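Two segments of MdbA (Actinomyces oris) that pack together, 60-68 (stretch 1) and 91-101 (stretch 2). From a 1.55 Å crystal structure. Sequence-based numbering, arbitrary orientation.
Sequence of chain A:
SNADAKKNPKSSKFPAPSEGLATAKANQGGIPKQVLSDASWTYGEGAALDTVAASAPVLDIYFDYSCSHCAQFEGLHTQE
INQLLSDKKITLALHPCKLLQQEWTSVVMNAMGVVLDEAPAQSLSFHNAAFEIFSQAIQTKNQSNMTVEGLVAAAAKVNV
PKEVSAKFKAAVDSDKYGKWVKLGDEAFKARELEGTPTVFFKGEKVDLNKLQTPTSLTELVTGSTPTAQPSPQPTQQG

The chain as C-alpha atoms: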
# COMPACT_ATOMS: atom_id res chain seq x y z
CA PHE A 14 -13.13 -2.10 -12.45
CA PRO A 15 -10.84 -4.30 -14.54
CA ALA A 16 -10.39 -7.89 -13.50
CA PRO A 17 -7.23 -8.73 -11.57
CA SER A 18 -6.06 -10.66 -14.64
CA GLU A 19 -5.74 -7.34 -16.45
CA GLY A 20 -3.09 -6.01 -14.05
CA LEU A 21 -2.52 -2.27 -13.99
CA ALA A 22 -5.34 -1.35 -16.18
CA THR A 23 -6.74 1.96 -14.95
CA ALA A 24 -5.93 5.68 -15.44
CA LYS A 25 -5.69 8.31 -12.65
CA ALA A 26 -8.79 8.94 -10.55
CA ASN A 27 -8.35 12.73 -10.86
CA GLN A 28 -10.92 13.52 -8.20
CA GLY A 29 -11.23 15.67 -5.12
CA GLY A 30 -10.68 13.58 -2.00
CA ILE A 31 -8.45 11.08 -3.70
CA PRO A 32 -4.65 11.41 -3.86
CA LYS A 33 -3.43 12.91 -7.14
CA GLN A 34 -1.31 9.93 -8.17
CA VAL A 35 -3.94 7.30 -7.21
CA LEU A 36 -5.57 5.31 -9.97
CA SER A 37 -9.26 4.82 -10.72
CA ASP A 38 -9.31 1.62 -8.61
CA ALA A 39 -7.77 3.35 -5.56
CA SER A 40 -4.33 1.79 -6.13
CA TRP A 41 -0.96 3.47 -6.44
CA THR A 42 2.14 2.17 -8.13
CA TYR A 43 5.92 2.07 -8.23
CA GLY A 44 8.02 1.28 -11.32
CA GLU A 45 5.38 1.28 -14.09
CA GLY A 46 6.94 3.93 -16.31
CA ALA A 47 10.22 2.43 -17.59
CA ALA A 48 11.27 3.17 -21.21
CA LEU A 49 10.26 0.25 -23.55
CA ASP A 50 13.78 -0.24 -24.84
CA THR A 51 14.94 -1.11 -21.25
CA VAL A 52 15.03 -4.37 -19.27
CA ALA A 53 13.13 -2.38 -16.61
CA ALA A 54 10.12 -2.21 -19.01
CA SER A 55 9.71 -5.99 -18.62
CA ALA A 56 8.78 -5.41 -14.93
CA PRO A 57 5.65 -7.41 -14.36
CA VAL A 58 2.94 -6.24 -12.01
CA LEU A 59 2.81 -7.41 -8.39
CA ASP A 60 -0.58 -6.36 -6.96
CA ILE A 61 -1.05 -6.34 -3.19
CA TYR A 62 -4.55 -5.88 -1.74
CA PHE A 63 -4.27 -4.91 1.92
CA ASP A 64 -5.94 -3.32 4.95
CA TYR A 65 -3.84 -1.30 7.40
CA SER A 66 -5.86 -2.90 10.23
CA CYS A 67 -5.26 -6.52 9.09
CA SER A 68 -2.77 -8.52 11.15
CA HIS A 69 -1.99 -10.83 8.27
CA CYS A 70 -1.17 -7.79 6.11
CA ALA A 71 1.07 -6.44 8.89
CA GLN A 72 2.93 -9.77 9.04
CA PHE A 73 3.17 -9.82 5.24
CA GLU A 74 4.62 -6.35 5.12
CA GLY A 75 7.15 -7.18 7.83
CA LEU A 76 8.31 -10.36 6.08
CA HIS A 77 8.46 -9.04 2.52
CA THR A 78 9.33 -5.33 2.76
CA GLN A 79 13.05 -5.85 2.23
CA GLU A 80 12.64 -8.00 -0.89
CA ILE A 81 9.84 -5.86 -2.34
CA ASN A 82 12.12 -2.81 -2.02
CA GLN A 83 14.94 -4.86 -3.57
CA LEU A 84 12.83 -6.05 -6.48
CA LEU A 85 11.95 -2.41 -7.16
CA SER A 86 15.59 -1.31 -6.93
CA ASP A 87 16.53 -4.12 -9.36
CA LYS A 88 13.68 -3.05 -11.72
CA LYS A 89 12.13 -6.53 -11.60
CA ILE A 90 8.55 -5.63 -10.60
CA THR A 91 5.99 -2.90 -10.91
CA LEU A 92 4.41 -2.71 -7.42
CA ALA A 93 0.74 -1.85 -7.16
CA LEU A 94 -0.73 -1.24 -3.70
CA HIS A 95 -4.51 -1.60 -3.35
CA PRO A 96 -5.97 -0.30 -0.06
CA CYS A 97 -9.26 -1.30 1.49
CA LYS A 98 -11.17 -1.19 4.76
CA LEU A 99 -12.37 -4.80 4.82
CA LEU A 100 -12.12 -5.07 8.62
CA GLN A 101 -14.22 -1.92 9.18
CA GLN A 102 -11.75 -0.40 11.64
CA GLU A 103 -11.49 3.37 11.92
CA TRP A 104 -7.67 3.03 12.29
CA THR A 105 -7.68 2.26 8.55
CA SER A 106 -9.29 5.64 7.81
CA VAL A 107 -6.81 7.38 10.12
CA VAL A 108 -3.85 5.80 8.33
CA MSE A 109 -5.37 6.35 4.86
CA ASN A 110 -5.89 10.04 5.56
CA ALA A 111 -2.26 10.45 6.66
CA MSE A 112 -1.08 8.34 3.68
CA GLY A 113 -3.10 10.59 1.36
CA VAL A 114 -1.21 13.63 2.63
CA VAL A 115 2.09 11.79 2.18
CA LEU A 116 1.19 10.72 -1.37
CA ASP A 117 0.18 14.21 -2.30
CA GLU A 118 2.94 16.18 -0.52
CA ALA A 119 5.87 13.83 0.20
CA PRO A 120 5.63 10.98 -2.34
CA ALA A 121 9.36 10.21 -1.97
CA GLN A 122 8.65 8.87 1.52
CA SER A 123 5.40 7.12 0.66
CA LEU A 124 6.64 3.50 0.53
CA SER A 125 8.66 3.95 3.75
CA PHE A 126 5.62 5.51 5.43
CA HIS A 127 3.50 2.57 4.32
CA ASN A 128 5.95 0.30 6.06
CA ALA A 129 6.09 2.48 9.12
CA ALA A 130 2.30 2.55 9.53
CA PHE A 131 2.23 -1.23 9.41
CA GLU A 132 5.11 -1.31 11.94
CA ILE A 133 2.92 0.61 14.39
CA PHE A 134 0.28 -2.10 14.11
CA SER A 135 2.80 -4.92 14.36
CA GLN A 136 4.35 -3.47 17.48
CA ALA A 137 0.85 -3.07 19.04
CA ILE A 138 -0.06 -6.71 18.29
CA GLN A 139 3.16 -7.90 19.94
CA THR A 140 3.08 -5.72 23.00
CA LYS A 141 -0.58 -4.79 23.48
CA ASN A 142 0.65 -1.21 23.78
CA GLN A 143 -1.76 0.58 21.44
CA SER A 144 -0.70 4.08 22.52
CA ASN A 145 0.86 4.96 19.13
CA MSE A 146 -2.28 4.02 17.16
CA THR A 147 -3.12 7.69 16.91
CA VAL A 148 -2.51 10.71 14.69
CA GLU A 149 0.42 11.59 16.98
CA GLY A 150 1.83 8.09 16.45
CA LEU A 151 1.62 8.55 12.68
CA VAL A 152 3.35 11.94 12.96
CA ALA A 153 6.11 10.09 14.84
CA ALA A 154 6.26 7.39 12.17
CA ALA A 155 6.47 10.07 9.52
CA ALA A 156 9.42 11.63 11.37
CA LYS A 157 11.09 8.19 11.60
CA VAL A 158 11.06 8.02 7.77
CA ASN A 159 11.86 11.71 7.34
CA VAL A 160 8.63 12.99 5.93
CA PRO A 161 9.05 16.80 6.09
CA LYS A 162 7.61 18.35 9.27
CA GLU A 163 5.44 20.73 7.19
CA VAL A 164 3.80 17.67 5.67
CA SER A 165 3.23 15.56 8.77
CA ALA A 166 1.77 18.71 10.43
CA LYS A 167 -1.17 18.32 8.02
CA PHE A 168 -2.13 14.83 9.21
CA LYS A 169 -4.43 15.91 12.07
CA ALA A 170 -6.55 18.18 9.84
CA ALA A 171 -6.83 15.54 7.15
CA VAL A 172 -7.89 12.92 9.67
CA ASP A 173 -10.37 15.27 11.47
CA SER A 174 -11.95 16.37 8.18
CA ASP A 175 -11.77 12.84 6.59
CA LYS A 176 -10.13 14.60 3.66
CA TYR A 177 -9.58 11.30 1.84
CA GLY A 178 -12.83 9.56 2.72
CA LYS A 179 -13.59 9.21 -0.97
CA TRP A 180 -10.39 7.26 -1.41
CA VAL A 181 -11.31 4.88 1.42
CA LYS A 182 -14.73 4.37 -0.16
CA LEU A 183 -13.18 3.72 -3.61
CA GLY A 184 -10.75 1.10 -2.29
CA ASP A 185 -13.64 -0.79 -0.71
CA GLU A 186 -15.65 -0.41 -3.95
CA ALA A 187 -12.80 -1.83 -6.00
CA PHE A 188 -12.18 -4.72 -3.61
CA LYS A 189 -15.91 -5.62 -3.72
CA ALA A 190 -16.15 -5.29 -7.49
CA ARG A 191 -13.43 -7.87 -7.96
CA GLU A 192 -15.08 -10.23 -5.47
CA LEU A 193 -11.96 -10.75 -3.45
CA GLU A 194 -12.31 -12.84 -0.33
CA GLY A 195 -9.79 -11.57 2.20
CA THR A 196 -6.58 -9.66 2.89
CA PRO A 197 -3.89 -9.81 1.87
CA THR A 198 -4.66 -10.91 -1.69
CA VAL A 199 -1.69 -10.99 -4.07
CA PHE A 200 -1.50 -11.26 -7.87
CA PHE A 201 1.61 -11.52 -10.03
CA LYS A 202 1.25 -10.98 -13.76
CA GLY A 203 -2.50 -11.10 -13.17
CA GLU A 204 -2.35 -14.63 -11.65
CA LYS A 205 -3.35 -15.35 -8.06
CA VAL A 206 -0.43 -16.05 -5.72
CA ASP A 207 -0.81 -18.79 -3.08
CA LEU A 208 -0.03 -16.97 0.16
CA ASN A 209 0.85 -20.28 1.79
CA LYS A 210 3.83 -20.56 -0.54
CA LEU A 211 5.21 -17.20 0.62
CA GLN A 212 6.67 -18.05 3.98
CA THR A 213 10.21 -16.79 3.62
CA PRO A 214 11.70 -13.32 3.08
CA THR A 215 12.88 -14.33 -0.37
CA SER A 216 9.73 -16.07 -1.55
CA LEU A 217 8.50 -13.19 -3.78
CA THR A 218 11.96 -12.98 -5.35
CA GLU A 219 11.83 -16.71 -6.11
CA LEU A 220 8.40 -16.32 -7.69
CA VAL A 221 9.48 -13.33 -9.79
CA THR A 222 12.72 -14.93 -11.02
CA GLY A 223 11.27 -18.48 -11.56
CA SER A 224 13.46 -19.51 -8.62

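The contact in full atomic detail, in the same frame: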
# COMPACT_ATOMS: atom_id res chain seq x y z
N ASP A 60 0.54 -7.07 -7.57
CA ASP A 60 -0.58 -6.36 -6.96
C ASP A 60 -0.72 -6.89 -5.54
O ASP A 60 -0.82 -8.11 -5.35
CB ASP A 60 -1.89 -6.73 -7.68
CG ASP A 60 -2.05 -6.08 -9.03
OD1 ASP A 60 -2.03 -4.85 -9.07
OD2 ASP A 60 -2.22 -6.80 -10.06
N ILE A 61 -0.78 -6.00 -4.57
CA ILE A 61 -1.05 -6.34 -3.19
C ILE A 61 -2.30 -5.59 -2.69
O ILE A 61 -2.30 -4.37 -2.62
CB ILE A 61 0.14 -6.03 -2.25
CG1 ILE A 61 1.43 -6.74 -2.78
CG2 ILE A 61 -0.18 -6.50 -0.85
CD1 ILE A 61 2.69 -6.42 -2.03
N TYR A 62 -3.32 -6.37 -2.37
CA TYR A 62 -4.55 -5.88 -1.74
C TYR A 62 -4.39 -6.04 -0.24
O TYR A 62 -4.10 -7.15 0.25
CB TYR A 62 -5.80 -6.64 -2.24
CG TYR A 62 -6.17 -6.34 -3.65
CD1 TYR A 62 -5.53 -6.95 -4.73
CD2 TYR A 62 -7.20 -5.46 -3.92
CE1 TYR A 62 -5.90 -6.64 -6.04
CE2 TYR A 62 -7.59 -5.18 -5.21
CZ TYR A 62 -6.94 -5.76 -6.27
OH TYR A 62 -7.30 -5.46 -7.58
N PHE A 63 -4.57 -4.94 0.48
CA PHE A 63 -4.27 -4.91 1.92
C PHE A 63 -5.21 -3.98 2.67
O PHE A 63 -5.90 -3.15 2.08
CB PHE A 63 -2.83 -4.44 2.11
CG PHE A 63 -2.64 -2.98 1.86
CD1 PHE A 63 -2.42 -2.47 0.60
CD2 PHE A 63 -2.85 -2.09 2.89
CE1 PHE A 63 -2.31 -1.10 0.42
CE2 PHE A 63 -2.74 -0.74 2.73
CZ PHE A 63 -2.48 -0.23 1.47
N ASP A 64 -5.27 -4.21 3.98
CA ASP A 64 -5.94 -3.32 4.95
C ASP A 64 -4.92 -3.01 6.05
O ASP A 64 -4.33 -3.93 6.63
CB ASP A 64 -7.17 -4.06 5.53
CG ASP A 64 -8.02 -3.20 6.46
OD1 ASP A 64 -7.50 -2.23 7.02
OD2 ASP A 64 -9.21 -3.53 6.67
N TYR A 65 -4.70 -1.74 6.32
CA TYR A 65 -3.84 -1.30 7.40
C TYR A 65 -4.18 -1.88 8.78
O TYR A 65 -3.31 -1.90 9.66
CB TYR A 65 -3.74 0.23 7.50
CG TYR A 65 -2.93 0.89 6.39
CD1 TYR A 65 -1.60 0.56 6.22
CD2 TYR A 65 -3.50 1.76 5.48
CE1 TYR A 65 -0.84 1.12 5.23
CE2 TYR A 65 -2.76 2.33 4.47
CZ TYR A 65 -1.43 2.00 4.34
OH TYR A 65 -0.70 2.53 3.32
N SER A 66 -5.41 -2.31 8.96
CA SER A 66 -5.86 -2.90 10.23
C SER A 66 -5.90 -4.43 10.25
O SER A 66 -6.40 -5.02 11.21
CB SER A 66 -7.24 -2.37 10.61
OG SER A 66 -7.19 -0.98 10.89
N CYS A 67 -5.29 -5.05 9.23
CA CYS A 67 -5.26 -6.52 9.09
C CYS A 67 -3.93 -7.07 9.59
O CYS A 67 -2.83 -6.74 9.07
CB CYS A 67 -5.50 -6.91 7.62
SG CYS A 67 -5.22 -8.68 7.30
N SER A 68 -4.00 -7.95 10.58
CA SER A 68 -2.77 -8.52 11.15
C SER A 68 -1.99 -9.37 10.18
O SER A 68 -0.76 -9.39 10.24
CB SER A 68 -3.11 -9.31 12.42
OG SER A 68 -3.91 -10.44 12.14
N THR A 91 6.78 -4.10 -11.11
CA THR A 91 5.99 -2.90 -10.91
C THR A 91 5.08 -3.23 -9.71
O THR A 91 4.35 -4.20 -9.75
CB THR A 91 5.11 -2.66 -12.14
OG1 THR A 91 5.95 -2.37 -13.26
CG2 THR A 91 4.15 -1.53 -11.90
N LEU A 92 5.19 -2.47 -8.65
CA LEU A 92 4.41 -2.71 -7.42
C LEU A 92 3.14 -1.88 -7.48
O LEU A 92 3.18 -0.66 -7.67
CB LEU A 92 5.23 -2.35 -6.18
CG LEU A 92 4.50 -2.51 -4.84
CD1 LEU A 92 4.24 -3.98 -4.55
CD2 LEU A 92 5.27 -1.90 -3.69
N ALA A 93 2.01 -2.55 -7.26
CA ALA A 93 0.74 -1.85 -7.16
C ALA A 93 0.08 -2.16 -5.83
O ALA A 93 -0.16 -3.33 -5.51
CB ALA A 93 -0.18 -2.25 -8.31
N LEU A 94 -0.16 -1.12 -5.04
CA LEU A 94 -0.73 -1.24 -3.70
C LEU A 94 -2.19 -0.85 -3.75
O LEU A 94 -2.51 0.21 -4.23
CB LEU A 94 0.02 -0.38 -2.69
CG LEU A 94 1.48 -0.77 -2.45
CD1 LEU A 94 2.16 0.17 -1.48
CD2 LEU A 94 1.62 -2.18 -1.98
N HIS A 95 -3.05 -1.76 -3.28
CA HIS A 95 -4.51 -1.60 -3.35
C HIS A 95 -5.10 -1.58 -1.94
O HIS A 95 -5.23 -2.63 -1.32
CB HIS A 95 -5.17 -2.74 -4.11
CG HIS A 95 -4.73 -2.92 -5.53
ND1 HIS A 95 -5.55 -2.65 -6.61
CD2 HIS A 95 -3.57 -3.40 -6.05
CE1 HIS A 95 -4.91 -2.96 -7.73
NE2 HIS A 95 -3.71 -3.43 -7.42
N PRO A 96 -5.47 -0.40 -1.42
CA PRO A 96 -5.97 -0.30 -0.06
C PRO A 96 -7.45 -0.63 0.02
O PRO A 96 -8.19 -0.37 -0.91
CB PRO A 96 -5.75 1.18 0.27
CG PRO A 96 -5.99 1.86 -1.04
CD PRO A 96 -5.42 0.92 -2.07
N CYS A 97 -7.86 -1.20 1.14
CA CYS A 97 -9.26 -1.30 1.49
C CYS A 97 -9.50 -1.23 2.99
O CYS A 97 -8.57 -1.15 3.77
CB CYS A 97 -9.85 -2.58 0.87
SG CYS A 97 -9.30 -4.09 1.69
N LYS A 98 -10.77 -1.24 3.37
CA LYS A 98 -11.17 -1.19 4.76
C LYS A 98 -12.05 -2.41 5.07
O LYS A 98 -13.11 -2.29 5.71
CB LYS A 98 -11.90 0.14 5.02
CG LYS A 98 -12.17 0.50 6.48
CD LYS A 98 -12.63 1.96 6.64
CE LYS A 98 -13.18 2.23 8.02
NZ LYS A 98 -13.76 3.59 8.19
N LEU A 99 -11.59 -3.58 4.65
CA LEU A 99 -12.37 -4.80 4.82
C LEU A 99 -12.78 -5.05 6.28
O LEU A 99 -13.89 -5.47 6.54
CB LEU A 99 -11.55 -5.98 4.30
CG LEU A 99 -12.22 -7.34 4.34
CD1 LEU A 99 -13.46 -7.34 3.45
CD2 LEU A 99 -11.26 -8.40 3.87
N LEU A 100 -11.88 -4.76 7.22
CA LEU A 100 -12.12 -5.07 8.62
C LEU A 100 -12.92 -4.00 9.36
O LEU A 100 -13.19 -4.13 10.55
CB LEU A 100 -10.78 -5.37 9.30
CG LEU A 100 -10.13 -6.63 8.79
CD1 LEU A 100 -8.78 -6.75 9.46
CD2 LEU A 100 -10.97 -7.89 9.05
N GLN A 101 -13.29 -2.94 8.66
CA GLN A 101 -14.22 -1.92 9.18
C GLN A 101 -13.70 -1.17 10.39
O GLN A 101 -14.49 -0.69 11.19
CB GLN A 101 -15.59 -2.53 9.51
CG GLN A 101 -16.13 -3.43 8.42
CD GLN A 101 -16.65 -2.67 7.25
OE1 GLN A 101 -17.39 -1.71 7.41
NE2 GLN A 101 -16.31 -3.13 6.06
O HOH W 1 -6.05 -0.06 4.14

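The shortest polar link joins two buried side chains: H95 NE2 donates to D60 OD1 at 2.7 Å, nearly in the plane of the imidazole, where the nitrogen lone-pair and N-H directions lie. A second carboxylate works further along the chain, where L100 N donates to D64 OD2 at 3.0 Å and an almost linear angle. The other oxygen of D64 serves its own loop: S66 N donates to D64 OD1 at 2.9 Å, within the type I turn from D64 to C67. D64 thus ties this turn to a second type I turn, K98 to Q101.

Between these side-chain bonds, the strands run parallel, with D60, I61, Y62 and F63 opposite A93, L94, H95 and P96. I61 and F63 carry the ladder on one side: I61 N bonds A93 O (2.9 Å), H95 N bonds I61 O (2.8 Å), F63 N bonds H95 O (3.0 Å), and C97 N bonds F63 O (2.9 Å). Proline has no amide hydrogen, but P96 costs the ladder nothing, since the donors from its stretch are H95 and C97. Just beyond, one water accepts from Y65 N (3.1 Å) and donates to C97 O (2.8 Å), bridging the diverging backbones.

Side chains alternate between the two faces of the sheet. On the face of D60, Y62, A93 and H95, the Y62 and H95 rings form an offset stack, centroids 4.0 Å apart and planes 19° from parallel; H95 CB also lies over the tyrosine ring, 3.7 Å from its centroid. On the other face, I61 CD1 meets L92 CD1 at 3.8 Å, and F63 packs on L94 and P96, with P96 CA over its ring, 4.0 Å from the centroid. From the exposed L100, CD1 reaches C67 CB at 3.8 Å, adding an apolar contact beside the D64 bond.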